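Local coordinates for sialidase domain-containing protein (Dyadobacter fermentans, PDB 5HX0) that is of unknown function but folds as a six-bladed beta-propeller with Asp-box turns and is probably related to the non-viral sialidases, at residues 72-77 against 127-132; 136-141 against 172-177; 184-189 against 245-250; 217-222 against 241-246. All coordinates share one frame; numbering follows the deposited sequence.

Contact 1. Residues 72-77 against 127-132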
loop_
_atom_site.group_PDB
_atom_site.type_symbol
_atom_site.label_atom_id
_atom_site.label_comp_id
_atom_site.label_asym_id
_atom_site.label_seq_id
_atom_site.Cartn_x
_atom_site.Cartn_y
_atom_site.Cartn_z
ATOM N N VAL A 72 7.533 19.182 -3.444
ATOM C CA VAL A 72 6.976 17.856 -3.183
ATOM C C VAL A 72 5.475 17.940 -3.407
ATOM O O VAL A 72 4.786 18.691 -2.708
ATOM C CB VAL A 72 7.273 17.382 -1.752
ATOM C CG1 VAL A 72 6.729 15.935 -1.569
ATOM C CG2 VAL A 72 8.757 17.457 -1.464
ATOM N N LEU A 73 4.954 17.162 -4.354
ATOM C CA LEU A 73 3.518 17.153 -4.618
ATOM C C LEU A 73 2.949 15.774 -4.300
ATOM O O LEU A 73 3.381 14.768 -4.880
ATOM C CB LEU A 73 3.214 17.561 -6.067
ATOM C CG LEU A 73 1.737 17.572 -6.515
ATOM C CD1 LEU A 73 1.551 18.550 -7.691
ATOM C CD2 LEU A 73 1.226 16.198 -6.932
ATOM N N ALA A 74 1.962 15.744 -3.400
ATOM C CA ALA A 74 1.299 14.508 -2.975
ATOM C C ALA A 74 -0.011 14.373 -3.725
ATOM O O ALA A 74 -0.677 15.377 -3.992
ATOM C CB ALA A 74 1.013 14.528 -1.473
ATOM N N PHE A 75 -0.381 13.138 -4.067
ATOM C CA PHE A 75 -1.679 12.920 -4.689
ATOM C C PHE A 75 -2.149 11.503 -4.402
ATOM O O PHE A 75 -1.403 10.648 -3.911
ATOM C CB PHE A 75 -1.663 13.205 -6.214
ATOM C CG PHE A 75 -0.697 12.342 -7.004
ATOM C CD1 PHE A 75 0.661 12.645 -7.028
ATOM C CD2 PHE A 75 -1.151 11.265 -7.748
ATOM C CE1 PHE A 75 1.560 11.888 -7.761
ATOM C CE2 PHE A 75 -0.258 10.497 -8.495
ATOM C CZ PHE A 75 1.092 10.808 -8.506
ATOM N N ARG A 76 -3.432 11.289 -4.663
ATOM C CA ARG A 76 -4.051 9.974 -4.562
ATOM C C ARG A 76 -3.849 9.243 -5.878
ATOM O O ARG A 76 -4.204 9.767 -6.941
ATOM C CB ARG A 76 -5.553 10.107 -4.276
ATOM C CG ARG A 76 -6.319 8.755 -4.226
ATOM C CD ARG A 76 -7.837 9.023 -4.160
ATOM N NE ARG A 76 -8.646 7.800 -3.978
ATOM C CZ ARG A 76 -9.105 7.045 -4.975
ATOM N NH1 ARG A 76 -8.824 7.348 -6.249
ATOM N NH2 ARG A 76 -9.844 5.970 -4.704
ATOM N N ARG A 77 -3.318 8.023 -5.807
ATOM C CA ARG A 77 -3.198 7.172 -6.984
ATOM C C ARG A 77 -3.935 5.862 -6.753
ATOM O O ARG A 77 -3.758 5.214 -5.715
ATOM C CB ARG A 77 -1.735 6.907 -7.356
ATOM C CG ARG A 77 -1.630 6.259 -8.740
ATOM C CD ARG A 77 -0.183 6.156 -9.225
ATOM N NE ARG A 77 0.532 5.100 -8.505
ATOM C CZ ARG A 77 1.678 4.560 -8.907
ATOM N NH1 ARG A 77 2.257 3.598 -8.174
ATOM N NH2 ARG A 77 2.236 4.972 -10.040
ATOM N N PRO A 127 -4.614 13.501 -0.122
ATOM C CA PRO A 127 -3.544 13.902 0.808
ATOM C C PRO A 127 -3.420 15.416 0.838
ATOM O O PRO A 127 -3.265 16.057 -0.201
ATOM C CB PRO A 127 -2.286 13.257 0.211
ATOM C CG PRO A 127 -2.614 13.209 -1.323
ATOM C CD PRO A 127 -4.103 12.961 -1.401
ATOM N N CYS A 128 -3.463 15.988 2.035
ATOM C CA CYS A 128 -3.349 17.428 2.201
ATOM C C CYS A 128 -2.087 17.740 3.002
ATOM O O CYS A 128 -2.043 17.492 4.205
ATOM C CB CYS A 128 -4.614 17.960 2.890
ATOM S SG CYS A 128 -5.988 17.918 1.714
ATOM N N LEU A 129 -1.078 18.285 2.334
ATOM C CA LEU A 129 0.208 18.607 2.944
ATOM C C LEU A 129 0.181 19.981 3.618
ATOM O O LEU A 129 -0.357 20.953 3.071
ATOM C CB LEU A 129 1.309 18.586 1.877
ATOM C CG LEU A 129 1.569 17.280 1.116
ATOM C CD1 LEU A 129 2.657 17.463 0.026
ATOM C CD2 LEU A 129 1.993 16.186 2.095
ATOM N N LEU A 130 0.778 20.063 4.808
ATOM C CA LEU A 130 1.107 21.346 5.438
ATOM C C LEU A 130 2.581 21.315 5.818
ATOM O O LEU A 130 3.014 20.394 6.514
ATOM C CB LEU A 130 0.278 21.611 6.698
ATOM C CG LEU A 130 0.667 22.922 7.432
ATOM C CD1 LEU A 130 0.313 24.169 6.582
ATOM C CD2 LEU A 130 -0.002 23.010 8.800
ATOM N N GLN A 131 3.353 22.302 5.373
ATOM C CA GLN A 131 4.741 22.425 5.805
ATOM C C GLN A 131 4.844 23.556 6.824
ATOM O O GLN A 131 4.517 24.698 6.502
ATOM C CB GLN A 131 5.680 22.693 4.633
ATOM C CG GLN A 131 7.138 22.845 5.081
ATOM C CD GLN A 131 8.076 23.007 3.915
ATOM O OE1 GLN A 131 8.962 22.183 3.711
ATOM N NE2 GLN A 131 7.862 24.049 3.118
ATOM N N LEU A 132 5.293 23.233 8.044
ATOM C CA LEU A 132 5.512 24.249 9.067
ATOM C C LEU A 132 6.794 25.032 8.792
ATOM O O LEU A 132 7.698 24.565 8.097
ATOM C CB LEU A 132 5.606 23.616 10.463
ATOM C CG LEU A 132 4.415 22.730 10.855
ATOM C CD1 LEU A 132 4.460 22.381 12.348
ATOM C CD2 LEU A 132 3.098 23.418 10.507
#

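Contact 2. Residues 136-141 against 172-177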
loop_
_atom_site.group_PDB
_atom_site.type_symbol
_atom_site.label_atom_id
_atom_site.label_comp_id
_atom_site.label_asym_id
_atom_site.label_seq_id
_atom_site.Cartn_x
_atom_site.Cartn_y
_atom_site.Cartn_z
ATOM N N THR A 136 8.712 20.735 9.632
ATOM C CA THR A 136 7.782 19.624 9.826
ATOM C C THR A 136 6.750 19.583 8.705
ATOM O O THR A 136 6.260 20.624 8.259
ATOM C CB THR A 136 7.073 19.787 11.167
ATOM O OG1 THR A 136 8.055 19.815 12.216
ATOM C CG2 THR A 136 6.079 18.649 11.407
ATOM N N ILE A 137 6.399 18.380 8.250
ATOM C CA ILE A 137 5.347 18.226 7.242
ATOM C C ILE A 137 4.245 17.352 7.808
ATOM O O ILE A 137 4.516 16.260 8.321
ATOM C CB ILE A 137 5.881 17.633 5.927
ATOM C CG1 ILE A 137 6.991 18.515 5.343
ATOM C CG2 ILE A 137 4.723 17.454 4.899
ATOM C CD1 ILE A 137 7.817 17.808 4.252
ATOM N N LEU A 138 3.009 17.843 7.726
ATOM C CA LEU A 138 1.815 17.069 8.043
ATOM C C LEU A 138 1.150 16.659 6.740
ATOM O O LEU A 138 1.103 17.451 5.797
ATOM C CB LEU A 138 0.826 17.886 8.865
ATOM C CG LEU A 138 1.318 18.521 10.169
ATOM C CD1 LEU A 138 0.196 19.330 10.805
ATOM C CD2 LEU A 138 1.752 17.427 11.104
ATOM N N CYS A 139 0.627 15.431 6.692
ATOM C CA CYS A 139 -0.110 14.951 5.520
ATOM C C CYS A 139 -1.437 14.377 6.012
ATOM O O CYS A 139 -1.489 13.242 6.491
ATOM C CB CYS A 139 0.697 13.914 4.730
ATOM S SG CYS A 139 -0.171 13.334 3.250
ATOM N N ALA A 140 -2.505 15.161 5.893
ATOM C CA ALA A 140 -3.828 14.717 6.307
ATOM C C ALA A 140 -4.460 13.859 5.220
ATOM O O ALA A 140 -4.232 14.060 4.017
ATOM C CB ALA A 140 -4.727 15.917 6.611
ATOM N N SER A 141 -5.243 12.877 5.649
ATOM C CA SER A 141 -5.939 12.018 4.691
ATOM C C SER A 141 -7.222 11.518 5.350
ATOM O O SER A 141 -7.566 11.923 6.470
ATOM C CB SER A 141 -5.016 10.872 4.243
ATOM O OG SER A 141 -5.653 10.047 3.280
ATOM N N VAL A 172 -3.721 11.275 9.949
ATOM C CA VAL A 172 -2.689 12.245 9.590
ATOM C C VAL A 172 -1.331 11.585 9.767
ATOM O O VAL A 172 -1.065 10.971 10.808
ATOM C CB VAL A 172 -2.779 13.517 10.463
ATOM C CG1 VAL A 172 -1.753 14.551 10.023
ATOM C CG2 VAL A 172 -4.181 14.098 10.410
ATOM N N LEU A 173 -0.482 11.695 8.753
ATOM C CA LEU A 173 0.914 11.300 8.858
ATOM C C LEU A 173 1.779 12.536 9.069
ATOM O O LEU A 173 1.446 13.640 8.637
ATOM C CB LEU A 173 1.359 10.561 7.597
ATOM C CG LEU A 173 0.277 9.520 7.352
ATOM C CD1 LEU A 173 0.092 9.300 5.903
ATOM C CD2 LEU A 173 0.576 8.244 8.093
ATOM N N ARG A 174 2.931 12.322 9.685
ATOM C CA ARG A 174 3.815 13.407 10.079
ATOM C C ARG A 174 5.252 13.044 9.729
ATOM O O ARG A 174 5.687 11.912 9.958
ATOM C CB ARG A 174 3.670 13.628 11.588
ATOM C CG ARG A 174 3.860 14.988 12.073
ATOM C CD ARG A 174 3.297 15.111 13.502
ATOM N NE ARG A 174 3.690 16.389 14.062
ATOM C CZ ARG A 174 4.845 16.585 14.683
ATOM N NH1 ARG A 174 5.695 15.569 14.837
ATOM N NH2 ARG A 174 5.146 17.786 15.157
ATOM N N SER A 175 5.996 14.002 9.190
ATOM C CA SER A 175 7.407 13.795 8.911
ATOM C C SER A 175 8.216 14.929 9.510
ATOM O O SER A 175 7.884 16.106 9.327
ATOM C CB SER A 175 7.687 13.697 7.419
ATOM O OG SER A 175 9.083 13.586 7.180
ATOM N N THR A 176 9.285 14.568 10.221
ATOM C CA THR A 176 10.241 15.542 10.727
ATOM C C THR A 176 11.586 15.438 10.015
ATOM O O THR A 176 12.572 16.036 10.468
ATOM C CB THR A 176 10.418 15.372 12.242
ATOM O OG1 THR A 176 10.800 14.027 12.518
ATOM C CG2 THR A 176 9.109 15.663 12.976
ATOM N N ASP A 177 11.653 14.701 8.904
ATOM C CA ASP A 177 12.894 14.578 8.154
ATOM C C ASP A 177 12.695 14.970 6.699
ATOM O O ASP A 177 13.338 14.416 5.806
ATOM C CB ASP A 177 13.497 13.166 8.271
ATOM C CG ASP A 177 12.555 12.046 7.820
ATOM O OD1 ASP A 177 11.527 12.281 7.139
ATOM O OD2 ASP A 177 12.888 10.885 8.127
#

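Contact 3. Residues 184-189 against 245-250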
loop_
_atom_site.group_PDB
_atom_site.type_symbol
_atom_site.label_atom_id
_atom_site.label_comp_id
_atom_site.label_asym_id
_atom_site.label_seq_id
_atom_site.Cartn_x
_atom_site.Cartn_y
_atom_site.Cartn_z
ATOM N N GLY A 184 3.158 7.785 12.210
ATOM C CA GLY A 184 1.715 7.783 12.323
ATOM C C GLY A 184 1.171 6.505 11.720
ATOM O O GLY A 184 1.927 5.560 11.543
ATOM N N PRO A 185 -0.139 6.456 11.414
ATOM C CA PRO A 185 -1.066 7.592 11.462
ATOM C C PRO A 185 -1.428 8.042 12.861
ATOM O O PRO A 185 -1.475 7.224 13.798
ATOM C CB PRO A 185 -2.314 7.053 10.762
ATOM C CG PRO A 185 -2.298 5.570 11.080
ATOM C CD PRO A 185 -0.828 5.183 11.110
ATOM N N LEU A 186 -1.647 9.349 12.980
ATOM C CA LEU A 186 -2.302 9.961 14.123
ATOM C C LEU A 186 -3.756 10.168 13.756
ATOM O O LEU A 186 -4.048 10.662 12.663
ATOM C CB LEU A 186 -1.652 11.304 14.453
ATOM C CG LEU A 186 -0.163 11.235 14.753
ATOM C CD1 LEU A 186 0.401 12.615 15.029
ATOM C CD2 LEU A 186 0.042 10.299 15.938
ATOM N N TYR A 187 -4.668 9.814 14.662
ATOM C CA TYR A 187 -6.082 9.960 14.360
ATOM C C TYR A 187 -6.622 11.258 14.942
ATOM O O TYR A 187 -6.462 11.502 16.150
ATOM C CB TYR A 187 -6.860 8.763 14.889
ATOM C CG TYR A 187 -6.456 7.519 14.139
ATOM C CD1 TYR A 187 -7.024 7.218 12.903
ATOM C CD2 TYR A 187 -5.475 6.671 14.631
ATOM C CE1 TYR A 187 -6.642 6.109 12.200
ATOM C CE2 TYR A 187 -5.097 5.544 13.933
ATOM C CZ TYR A 187 -5.686 5.271 12.715
ATOM O OH TYR A 187 -5.318 4.160 11.995
ATOM N N PRO A 188 -7.224 12.128 14.133
ATOM C CA PRO A 188 -7.857 13.324 14.682
ATOM C C PRO A 188 -8.942 12.937 15.668
ATOM O O PRO A 188 -9.454 11.806 15.627
ATOM C CB PRO A 188 -8.448 14.015 13.446
ATOM C CG PRO A 188 -7.559 13.576 12.317
ATOM C CD PRO A 188 -7.209 12.136 12.653
ATOM N N PRO A 189 -9.321 13.834 16.568
ATOM C CA PRO A 189 -10.431 13.524 17.469
ATOM C C PRO A 189 -11.719 13.357 16.682
ATOM O O PRO A 189 -11.903 13.932 15.603
ATOM C CB PRO A 189 -10.495 14.747 18.391
ATOM C CG PRO A 189 -9.914 15.869 17.562
ATOM C CD PRO A 189 -8.830 15.218 16.745
ATOM N N LYS A 245 1.955 21.267 17.106
ATOM C CA LYS A 245 2.458 21.010 15.753
ATOM C C LYS A 245 1.838 19.750 15.144
ATOM O O LYS A 245 2.495 18.974 14.440
ATOM C CB LYS A 245 3.987 20.948 15.741
ATOM C CG LYS A 245 4.625 22.317 16.041
ATOM C CD LYS A 245 6.140 22.228 16.117
ATOM C CE LYS A 245 6.754 23.564 16.552
ATOM N NZ LYS A 245 6.626 24.637 15.515
ATOM N N GLY A 246 0.551 19.549 15.399
ATOM C CA GLY A 246 -0.184 18.479 14.760
ATOM C C GLY A 246 -0.213 17.149 15.484
ATOM O O GLY A 246 -0.721 16.179 14.915
ATOM N N LEU A 247 0.316 17.057 16.710
ATOM C CA LEU A 247 0.194 15.798 17.442
ATOM C C LEU A 247 -1.231 15.592 17.944
ATOM O O LEU A 247 -1.764 14.476 17.878
ATOM C CB LEU A 247 1.189 15.751 18.606
ATOM C CG LEU A 247 2.671 15.755 18.192
ATOM C CD1 LEU A 247 3.572 15.750 19.441
ATOM C CD2 LEU A 247 3.037 14.586 17.255
ATOM N N THR A 248 -1.882 16.655 18.404
ATOM C CA THR A 248 -3.252 16.563 18.896
ATOM C C THR A 248 -4.018 17.806 18.477
ATOM O O THR A 248 -3.433 18.846 18.178
ATOM C CB THR A 248 -3.329 16.426 20.430
ATOM O OG1 THR A 248 -2.916 17.658 21.035
ATOM C CG2 THR A 248 -2.445 15.259 20.949
ATOM N N TRP A 249 -5.347 17.693 18.497
ATOM C CA TRP A 249 -6.257 18.737 18.045
ATOM C C TRP A 249 -7.319 18.987 19.103
ATOM O O TRP A 249 -7.793 18.050 19.746
ATOM C CB TRP A 249 -6.924 18.326 16.719
ATOM C CG TRP A 249 -5.917 18.096 15.630
ATOM C CD1 TRP A 249 -5.289 16.914 15.296
ATOM C CD2 TRP A 249 -5.416 19.089 14.732
ATOM N NE1 TRP A 249 -4.420 17.128 14.236
ATOM C CE2 TRP A 249 -4.485 18.454 13.876
ATOM C CE3 TRP A 249 -5.663 20.464 14.572
ATOM C CZ2 TRP A 249 -3.802 19.149 12.877
ATOM C CZ3 TRP A 249 -4.978 21.153 13.576
ATOM C CH2 TRP A 249 -4.065 20.493 12.744
ATOM N N LYS A 250 -7.703 20.254 19.263
ATOM C CA LYS A 250 -8.808 20.641 20.127
ATOM C C LYS A 250 -9.874 21.359 19.307
ATOM O O LYS A 250 -9.556 22.198 18.457
ATOM C CB LYS A 250 -8.335 21.557 21.264
ATOM C CG LYS A 250 -7.786 20.833 22.487
ATOM C CD LYS A 250 -6.453 20.167 22.232
ATOM C CE LYS A 250 -6.163 19.115 23.295
ATOM N NZ LYS A 250 -5.066 18.197 22.867
HETATM O O HOH W 1 -3.985 13.558 16.610
#

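Contact 4. Residues 217-222 against 241-246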
loop_
_atom_site.group_PDB
_atom_site.type_symbol
_atom_site.label_atom_id
_atom_site.label_comp_id
_atom_site.label_asym_id
_atom_site.label_seq_id
_atom_site.Cartn_x
_atom_site.Cartn_y
_atom_site.Cartn_z
ATOM N N ASN A 217 1.344 32.681 15.627
ATOM C CA ASN A 217 1.826 32.232 16.923
ATOM C C ASN A 217 2.222 30.761 16.936
ATOM O O ASN A 217 2.495 30.219 18.007
ATOM C CB ASN A 217 0.776 32.500 18.007
ATOM C CG ASN A 217 -0.541 31.807 17.732
ATOM O OD1 ASN A 217 -0.639 30.968 16.837
ATOM N ND2 ASN A 217 -1.569 32.158 18.505
ATOM N N GLY A 218 2.261 30.106 15.775
ATOM C CA GLY A 218 2.653 28.709 15.693
ATOM C C GLY A 218 1.520 27.714 15.880
ATOM O O GLY A 218 1.732 26.506 15.702
ATOM N N ARG A 219 0.335 28.180 16.246
ATOM C CA ARG A 219 -0.827 27.310 16.334
ATOM C C ARG A 219 -1.275 26.899 14.925
ATOM O O ARG A 219 -1.154 27.673 13.975
ATOM C CB ARG A 219 -1.905 28.063 17.102
ATOM C CG ARG A 219 -3.318 27.801 16.779
ATOM C CD ARG A 219 -4.179 28.657 17.734
ATOM N NE ARG A 219 -4.008 28.285 19.143
ATOM C CZ ARG A 219 -4.866 28.601 20.114
ATOM N NH1 ARG A 219 -5.960 29.297 19.836
ATOM N NH2 ARG A 219 -4.632 28.216 21.361
ATOM N N ILE A 220 -1.750 25.659 14.773
ATOM C CA ILE A 220 -2.194 25.161 13.464
ATOM C C ILE A 220 -3.713 25.162 13.419
ATOM O O ILE A 220 -4.366 24.567 14.286
ATOM C CB ILE A 220 -1.666 23.749 13.170
ATOM C CG1 ILE A 220 -0.150 23.693 13.352
ATOM C CG2 ILE A 220 -2.049 23.356 11.714
ATOM C CD1 ILE A 220 0.386 22.322 13.148
ATOM N N LEU A 221 -4.264 25.783 12.382
ATOM C CA LEU A 221 -5.697 25.884 12.143
ATOM C C LEU A 221 -6.111 24.835 11.122
ATOM O O LEU A 221 -5.431 24.645 10.117
ATOM C CB LEU A 221 -6.042 27.273 11.600
ATOM C CG LEU A 221 -5.497 28.420 12.431
ATOM C CD1 LEU A 221 -5.701 29.734 11.703
ATOM C CD2 LEU A 221 -6.207 28.425 13.768
ATOM N N TRP A 222 -7.241 24.178 11.363
ATOM C CA TRP A 222 -7.722 23.140 10.453
ATOM C C TRP A 222 -9.240 23.178 10.469
ATOM O O TRP A 222 -9.848 22.934 11.518
ATOM C CB TRP A 222 -7.220 21.759 10.885
ATOM C CG TRP A 222 -7.480 20.659 9.900
ATOM C CD1 TRP A 222 -7.819 20.783 8.581
ATOM C CD2 TRP A 222 -7.430 19.252 10.177
ATOM N NE1 TRP A 222 -7.978 19.533 8.012
ATOM C CE2 TRP A 222 -7.738 18.579 8.974
ATOM C CE3 TRP A 222 -7.142 18.501 11.330
ATOM C CZ2 TRP A 222 -7.766 17.190 8.885
ATOM C CZ3 TRP A 222 -7.171 17.127 11.246
ATOM C CH2 TRP A 222 -7.484 16.477 10.032
ATOM N N ILE A 241 -7.864 23.248 16.297
ATOM C CA ILE A 241 -6.622 23.959 16.544
ATOM C C ILE A 241 -5.644 23.000 17.206
ATOM O O ILE A 241 -6.021 22.252 18.115
ATOM C CB ILE A 241 -6.882 25.192 17.428
ATOM C CG1 ILE A 241 -7.698 26.246 16.665
ATOM C CG2 ILE A 241 -5.600 25.688 17.989
ATOM C CD1 ILE A 241 -7.952 27.515 17.451
ATOM N N SER A 242 -4.390 23.017 16.752
ATOM C CA SER A 242 -3.335 22.229 17.367
ATOM C C SER A 242 -2.275 23.162 17.939
ATOM O O SER A 242 -1.745 24.009 17.218
ATOM C CB SER A 242 -2.682 21.270 16.372
ATOM O OG SER A 242 -1.613 20.588 17.032
ATOM N N ASP A 243 -1.945 22.982 19.223
ATOM C CA ASP A 243 -0.854 23.718 19.847
ATOM C C ASP A 243 0.408 22.883 19.995
ATOM O O ASP A 243 1.340 23.311 20.683
ATOM C CB ASP A 243 -1.274 24.250 21.221
ATOM C CG ASP A 243 -2.291 25.365 21.120
ATOM O OD1 ASP A 243 -1.970 26.408 20.506
ATOM O OD2 ASP A 243 -3.409 25.190 21.644
ATOM N N ASP A 244 0.460 21.706 19.385
ATOM C CA ASP A 244 1.661 20.883 19.487
ATOM C C ASP A 244 2.115 20.409 18.118
ATOM O O ASP A 244 2.620 19.291 17.965
ATOM C CB ASP A 244 1.453 19.698 20.435
ATOM C CG ASP A 244 0.195 18.922 20.141
ATOM O OD1 ASP A 244 -0.343 19.044 19.015
ATOM O OD2 ASP A 244 -0.261 18.181 21.047
ATOM N N LYS A 245 1.955 21.267 17.106
ATOM C CA LYS A 245 2.458 21.010 15.753
ATOM C C LYS A 245 1.838 19.750 15.144
ATOM O O LYS A 245 2.495 18.974 14.440
ATOM C CB LYS A 245 3.987 20.948 15.741
ATOM C CG LYS A 245 4.625 22.317 16.041
ATOM C CD LYS A 245 6.140 22.228 16.117
ATOM C CE LYS A 245 6.754 23.564 16.552
ATOM N NZ LYS A 245 6.626 24.637 15.515
ATOM N N GLY A 246 0.551 19.549 15.399
ATOM C CA GLY A 246 -0.184 18.479 14.760
ATOM C C GLY A 246 -0.213 17.149 15.484
ATOM O O GLY A 246 -0.721 16.179 14.915
HETATM O O HOH W 2 3.981 25.599 14.579
HETATM O O HOH W 3 1.252 24.051 16.915
#

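Contact 1. Residues 72-77 against 127-132
The pyrrolidine ring of P127 lies against the backbone of A74, F75 and R76, meeting it with CG and CD. CG sits 3.5 Å from both F75 CA and F75 N. CD comes 3.7 Å from R76 N, and P127 CB lies 3.9 Å from A74 CB. F75 contributes its backbone here. Further along, the isobutyl group of L129 straddles A74 CB. L129 CG is anti to its own carbonyl carbon (chi1 -60°), and CD1 beyond it lies 3.7 Å from A74 CB and also 3.7 Å from V72 O. The small methyl of A74 is thus shared between proline and leucine, and the segments bury 234 Å² in van der Waals packing, with no polar bond between them. S62 OG, on strand 56-65 beside strand 71-79, hydrogen-bonds P127 O and L129 N and so ties the first blade to the second. The arrangement is blade-to-blade packing in a beta-propeller: strand 71-79, flanked in its own sheet by 56-65 and 97-103, faces strand 123-131 of the next sheet. That strand is paired in its own sheet with strand 137-145, where C139 touches P127 and L129, and I137 touches L129.

Contact 2. Residues 136-141 against 172-177
L138 and R174 pair across the sheet with side chains lying alongside one another: L138 CG is anti to its carbonyl carbon (chi1 -55°), while the R174 chain runs extended from CG to NE. L138 CD2 approaches R174 CG to 3.4 Å, a tight contact along the aliphatic stem. In T136, CG2 is anti to the backbone N and stands 3.9 Å above the R174 guanidinium plane, toward its rim. R174 NE hydrogen-bonds K245 O of the next blade. Beneath these groups, strands 137-141 and 172-175 run antiparallel, with their axes 165° apart. I137 and S175 bond each other in both directions (I137 N to S175 O 2.9 Å, 175° at the hydrogen), and C139 and L173 do the same, C139 N lying 2.8 Å from L173 O. These are the second and third strands of a propeller blade, and the third runs into an Asp box, the S-x-D-x-G-x-S-W turn beginning at S175. There S175 OG accepts from D177 N at 3.3 Å, an ST turn, and also bonds G179 N and S181 O, while D177 OD2 bonds S181 OG. C139 and L173 share one face of the sheet. On the other, which carries L138 and A140, V172 CG2 packs 4.2 Å from A140 CB, and I220 and W222 of the next blade cover the group.

Contact 3. Residues 184-189 against 245-250
Y187 and L247 are joined by one water that spends both of its hydrogens on their carbonyl oxygens: it lies 2.7 Å from L247 O and, by a longer bond, 3.3 Å from Y187 O. To one side of this bridge, P189 meets W249. The proline ring crosses the tryptophan side chain at about a right angle, with CD 3.6 Å from W249 CB and CG 3.7 Å from W249 O. W249 CG is anti to its carbonyl carbon (chi1 -60°); the ring beyond it approaches P188 more loosely, CD1 lying 4.5 Å from P188 CA. To the other side, L186 and L247 touch by their branch ends, CD1 to CD2 at 4.0 Å, the two side chains crossing obliquely. The same L186 CD1 rests 3.7 Å from G246 O. At the backbone angles of G246 (phi 91°) a CB would jam against the carbonyl O of K245, which calls for glycine. Residues 245-249 are the second half of an Asp box that starts at S242 and ends on W249. That ring is wedged inward, packing on I220, L240 and S242 and meeting W222 with the planes about 55° apart. Strand 183-186, the last of its own blade, bonds V172 through L186, so the contact joins the outer strand of one blade to the Asp-box turn of the next. The junction is held by apolar carbons packed on one another and on the carbonyl oxygens of G246 and W249, together with one hydrated backbone-to-backbone link.

Contact 4. Residues 217-222 against 241-246
R219 and D243 form the salt bridge of this contact. R219 NE donates to D243 OD1 at 3.1 Å, on the syn side of the carboxylate and nearly in the guanidinium plane; NH2 adds weak bonds to both oxygens, the two planes being 50° apart, which is consistent with the weakness of these bonds. A bend at chi3 (-63°) carries R219 NE there, and I241 CG2 covers one guanidinium face, 3.3 Å from NE. Backbone hydrogen bonds follow: I220 and S242 form an antiparallel hydrogen-bonded pair, I220 N to S242 O and S242 N to I220 O, each 2.9 Å. A water adds a polar link, donating to G218 O and S242 O and accepting from K245 N at 2.9 Å; a second joins G218 O to K245 NZ, whose salt-bridge partner is D134. In van der Waals contact, I220 CD1 packs 3.6 Å from G246 N and equally close to K245 C; L221 CD2 and I241 CG1 make an apolar pair at 3.9 Å. Side-chain oxygens shape the turns. N217 OD1 accepts from R219 N in an Asx turn. Within 241-246, S242 OG accepts from G246 N at 2.9 Å, weakly from D244 N, and bonds T248 O, while D244 OD2 bonds T248 OG1. This last network is the Asp box S-x-D-x-G-x-T-W, following the hairpin 220-229/234-242 of a propeller blade and leading into strand 250-256.

How the contacts relate
The four contacts trace a path across three successive propeller blades. Contact 1 joins the first pair, and contact 2 lies within the second, their centres about 9 Å apart; L130 N and L138 O, 2.8 Å apart, probably bond the strands between them. Contacts 3 and 4 share K245 and G246, and with contact 2 they meet at the seam to the third blade, where L138 CD1 packs 3.8 Å from I220 CD1. Contact 1 reaches contact 4 too, L132 CD1 packing 3.7 Å from K245 CG, although their centres are about 18 Å apart. Acetates, probably from the crystallisation liquor, lie about 6 Å from the R76 side chain and about 3 Å from that of R219, and mark no known site.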